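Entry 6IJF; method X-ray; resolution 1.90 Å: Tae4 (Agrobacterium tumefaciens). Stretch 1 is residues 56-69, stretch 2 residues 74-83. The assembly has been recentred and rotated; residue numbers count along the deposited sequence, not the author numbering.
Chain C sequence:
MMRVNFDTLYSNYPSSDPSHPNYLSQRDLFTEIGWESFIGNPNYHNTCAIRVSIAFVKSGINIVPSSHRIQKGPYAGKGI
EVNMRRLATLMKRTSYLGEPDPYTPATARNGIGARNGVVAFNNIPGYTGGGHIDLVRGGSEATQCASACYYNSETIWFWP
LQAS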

# COMPACT_ATOMS: atom_id res chain seq x y z
N PHE C 56 -17.35 -21.24 13.44
CA PHE C 56 -17.70 -21.94 14.71
C PHE C 56 -18.74 -23.04 14.42
O PHE C 56 -18.48 -24.22 14.77
CB PHE C 56 -18.16 -20.95 15.78
CG PHE C 56 -17.01 -20.37 16.57
CD1 PHE C 56 -16.44 -21.08 17.60
CD2 PHE C 56 -16.43 -19.16 16.22
CE1 PHE C 56 -15.36 -20.58 18.32
CE2 PHE C 56 -15.35 -18.65 16.92
CZ PHE C 56 -14.83 -19.36 17.99
N VAL C 57 -19.84 -22.69 13.78
CA VAL C 57 -20.93 -23.65 13.44
C VAL C 57 -20.34 -24.85 12.71
O VAL C 57 -20.59 -25.97 13.14
CB VAL C 57 -22.00 -22.98 12.58
CG1 VAL C 57 -22.93 -24.01 11.96
CG2 VAL C 57 -22.77 -21.97 13.39
N LYS C 58 -19.53 -24.64 11.67
CA LYS C 58 -19.00 -25.78 10.86
C LYS C 58 -18.00 -26.59 11.69
O LYS C 58 -17.73 -27.75 11.31
CB LYS C 58 -18.36 -25.27 9.57
CG LYS C 58 -19.38 -24.81 8.55
CD LYS C 58 -18.74 -24.56 7.22
CE LYS C 58 -19.73 -23.99 6.24
NZ LYS C 58 -19.11 -23.89 4.90
N SER C 59 -17.48 -26.01 12.77
CA SER C 59 -16.55 -26.73 13.69
C SER C 59 -17.36 -27.39 14.81
O SER C 59 -16.74 -27.89 15.73
CB SER C 59 -15.46 -25.81 14.22
OG SER C 59 -14.79 -25.15 13.16
N GLY C 60 -18.69 -27.36 14.74
CA GLY C 60 -19.58 -28.07 15.69
C GLY C 60 -19.90 -27.24 16.92
O GLY C 60 -20.32 -27.81 17.92
N ILE C 61 -19.73 -25.92 16.84
CA ILE C 61 -20.01 -24.99 17.98
C ILE C 61 -21.12 -24.05 17.53
O ILE C 61 -20.85 -23.16 16.69
CB ILE C 61 -18.74 -24.25 18.42
CG1 ILE C 61 -17.57 -25.21 18.67
CG2 ILE C 61 -19.01 -23.37 19.63
CD1 ILE C 61 -16.29 -24.54 19.09
N ASN C 62 -22.32 -24.20 18.08
CA ASN C 62 -23.46 -23.35 17.66
C ASN C 62 -23.35 -22.01 18.39
O ASN C 62 -22.82 -21.97 19.52
CB ASN C 62 -24.81 -24.05 17.88
CG ASN C 62 -25.94 -23.38 17.11
OD1 ASN C 62 -25.71 -22.51 16.25
ND2 ASN C 62 -27.17 -23.78 17.42
N ILE C 63 -23.85 -20.97 17.75
CA ILE C 63 -23.85 -19.56 18.24
C ILE C 63 -25.24 -19.33 18.84
O ILE C 63 -26.16 -19.12 18.03
CB ILE C 63 -23.54 -18.60 17.07
CG1 ILE C 63 -22.17 -18.87 16.44
CG2 ILE C 63 -23.68 -17.15 17.50
CD1 ILE C 63 -21.01 -18.90 17.43
N VAL C 64 -25.34 -19.31 20.18
CA VAL C 64 -26.62 -19.18 20.95
C VAL C 64 -26.42 -18.19 22.11
O VAL C 64 -25.52 -18.36 22.95
CB VAL C 64 -27.11 -20.56 21.43
CG1 VAL C 64 -27.19 -21.52 20.26
CG2 VAL C 64 -26.24 -21.16 22.53
N PRO C 65 -27.23 -17.12 22.21
CA PRO C 65 -28.27 -16.81 21.24
C PRO C 65 -27.69 -16.28 19.92
O PRO C 65 -26.51 -15.96 19.87
CB PRO C 65 -29.07 -15.68 21.91
CG PRO C 65 -28.08 -15.03 22.88
CD PRO C 65 -27.15 -16.13 23.30
N SER C 66 -28.56 -16.05 18.93
CA SER C 66 -28.16 -15.51 17.60
C SER C 66 -29.25 -14.60 17.05
O SER C 66 -30.42 -14.85 17.33
CB SER C 66 -27.83 -16.64 16.67
OG SER C 66 -28.97 -17.42 16.38
N SER C 67 -28.87 -13.60 16.28
CA SER C 67 -29.80 -12.69 15.55
C SER C 67 -30.50 -13.46 14.41
O SER C 67 -31.66 -13.16 14.13
CB SER C 67 -29.10 -11.46 15.04
OG SER C 67 -27.99 -11.78 14.21
N HIS C 68 -29.81 -14.42 13.79
CA HIS C 68 -30.24 -15.04 12.51
C HIS C 68 -29.90 -16.52 12.47
O HIS C 68 -29.18 -17.03 13.37
CB HIS C 68 -29.57 -14.36 11.30
CG HIS C 68 -29.96 -12.94 11.06
ND1 HIS C 68 -29.58 -11.91 11.89
CD2 HIS C 68 -30.65 -12.38 10.03
CE1 HIS C 68 -30.04 -10.77 11.41
NE2 HIS C 68 -30.68 -11.03 10.25
N ARG C 69 -30.39 -17.19 11.42
CA ARG C 69 -30.13 -18.63 11.19
C ARG C 69 -29.73 -18.87 9.74
O ARG C 69 -30.22 -18.14 8.85
CB ARG C 69 -31.36 -19.46 11.59
CG ARG C 69 -31.75 -19.21 13.04
CD ARG C 69 -32.37 -20.39 13.75
NE ARG C 69 -31.87 -20.59 15.11
CZ ARG C 69 -32.20 -19.87 16.18
NH1 ARG C 69 -33.02 -18.84 16.06
NH2 ARG C 69 -31.69 -20.18 17.36
N PRO C 74 -26.27 -28.35 4.90
CA PRO C 74 -26.08 -29.24 6.04
C PRO C 74 -26.23 -28.54 7.40
O PRO C 74 -26.49 -29.23 8.34
CB PRO C 74 -24.68 -29.81 5.85
CG PRO C 74 -24.31 -29.52 4.40
CD PRO C 74 -25.10 -28.30 4.01
N TYR C 75 -26.12 -27.20 7.48
CA TYR C 75 -26.13 -26.42 8.75
C TYR C 75 -27.39 -25.56 8.84
O TYR C 75 -27.46 -24.64 9.71
CB TYR C 75 -24.84 -25.62 8.91
CG TYR C 75 -23.61 -26.49 8.82
CD1 TYR C 75 -23.22 -27.28 9.89
CD2 TYR C 75 -22.91 -26.60 7.63
CE1 TYR C 75 -22.10 -28.11 9.80
CE2 TYR C 75 -21.82 -27.44 7.52
CZ TYR C 75 -21.42 -28.20 8.59
OH TYR C 75 -20.36 -29.03 8.43
N ALA C 76 -28.42 -25.86 8.02
CA ALA C 76 -29.73 -25.17 8.10
C ALA C 76 -30.24 -25.20 9.55
O ALA C 76 -30.07 -26.22 10.21
CB ALA C 76 -30.73 -25.77 7.15
N GLY C 77 -30.75 -24.08 10.05
CA GLY C 77 -31.25 -23.95 11.43
C GLY C 77 -30.17 -23.49 12.40
O GLY C 77 -30.55 -23.02 13.48
N LYS C 78 -28.87 -23.62 12.10
CA LYS C 78 -27.82 -23.21 13.08
C LYS C 78 -27.75 -21.68 13.16
O LYS C 78 -28.09 -21.02 12.17
CB LYS C 78 -26.47 -23.83 12.72
CG LYS C 78 -26.43 -25.34 12.77
CD LYS C 78 -26.55 -25.88 14.19
CE LYS C 78 -26.30 -27.37 14.25
NZ LYS C 78 -26.60 -27.89 15.60
N GLY C 79 -27.34 -21.12 14.30
CA GLY C 79 -27.37 -19.66 14.57
C GLY C 79 -26.18 -18.91 13.98
O GLY C 79 -25.05 -19.45 13.98
N ILE C 80 -26.44 -17.71 13.45
CA ILE C 80 -25.44 -16.72 12.94
C ILE C 80 -25.68 -15.43 13.72
O ILE C 80 -26.81 -14.91 13.66
CB ILE C 80 -25.61 -16.43 11.42
CG1 ILE C 80 -25.33 -17.62 10.50
CG2 ILE C 80 -24.79 -15.22 11.01
CD1 ILE C 80 -24.07 -18.36 10.77
N GLU C 81 -24.65 -14.86 14.34
CA GLU C 81 -24.73 -13.48 14.88
C GLU C 81 -24.18 -12.52 13.84
O GLU C 81 -23.00 -12.70 13.41
CB GLU C 81 -23.97 -13.38 16.21
CG GLU C 81 -24.04 -12.01 16.86
CD GLU C 81 -25.46 -11.44 16.92
OE1 GLU C 81 -26.28 -11.97 17.67
OE2 GLU C 81 -25.74 -10.47 16.17
N VAL C 82 -24.97 -11.55 13.41
CA VAL C 82 -24.57 -10.63 12.30
C VAL C 82 -23.83 -9.41 12.87
O VAL C 82 -23.14 -8.74 12.10
CB VAL C 82 -25.78 -10.21 11.45
CG1 VAL C 82 -25.50 -9.03 10.54
CG2 VAL C 82 -26.30 -11.40 10.66
N ASN C 83 -23.98 -9.12 14.16
CA ASN C 83 -23.52 -7.85 14.79
C ASN C 83 -22.19 -8.17 15.46
O ASN C 83 -22.14 -9.08 16.34
CB ASN C 83 -24.50 -7.29 15.83
CG ASN C 83 -24.04 -5.98 16.44
OD1 ASN C 83 -24.31 -4.89 15.94
ND2 ASN C 83 -23.39 -6.09 17.57

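The two stretches meet in a short antiparallel ladder. H68 and I80 form its hydrogen-bonded pair. I80 N donates to H68 O at 2.8 Å, with a nearly straight angle of 176°. H68 N returns a bond to I80 O at 3.0 Å, more bent at 138°. R69 and G79 form the next, non-hydrogen-bonded pair, and their CA atoms lie 4.5 Å apart. Here the backbones meet through CA-H...O contacts: G79 CA to H68 O at 3.4 Å, and R69 CA to K78 O at 3.3 Å.

Side chains add further bonds. N62 reaches G79 N on the side of the strand that faces away from R69. N62 points toward the second stretch with chi1 in the t well. Its OD1 accepts from G79 N at 2.9 Å, and also from its own neighbour, I63 N, at 2.8 Å. A side-chain amide oxygen can serve two backbone donors in this way, so N62 ties the loop to the start of the strand at G79.

S67 does similar work beyond I80. With chi1 in the p well, its OG accepts from V82 N at 3.1 Å. The same OG shares a hydrogen bond with H68 ND1 at 2.8 Å, in which either atom could be the donor. S67 N adds a weak bond to E81 OE1 at 3.4 Å. The carboxylate of E81 is folded back by chi2 in the p well, and its OE2 accepts from N83 N at 3.0 Å. The end of E81 thus approaches the first stretch while also bracing its own.

At the R69 end, the contact is looser. R69 NE makes a weak bond to G77 O at 3.2 Å, and G77 O lies at the edge of the guanidinium. G77 belongs to a type II turn from Y75 to K78, closed by K78 N to Y75 O at 3.0 Å. Its positive phi favours glycine.

G79 is buried, and its lack of a side chain matters. An ideal CB would lie 2.3 Å from I63 O and 2.5 Å from S66 OG, both clashes. Glycine lets S66 OG come within 3.3 Å of G79 CA while that hydroxyl donates to H68 O at 3.0 Å. G79 O is left without a polar partner. V57 CG2 approaches G79 O at 3.4 Å, and I63 CB lies 3.5 Å from G79 O.

Packing completes the contact. V57, buried and pointing toward the second stretch, places CG1 3.6 Å from K78 CB and 3.9 Å from Y75 CD1. K58 lays its aliphatic chain over the Y75 ring, with CG 4.0 Å from the ring centroid; its NZ is bonded elsewhere in the structure. V82 makes a matching CH-pi contact, with CG2 3.9 Å from the centroid of the H68 ring. I63 CG2 packs against E81 CB at 4.0 Å. H68 and I80 send their side chains to the same face of the sheet. Together the stretches bury 792 Å², summed over both sides.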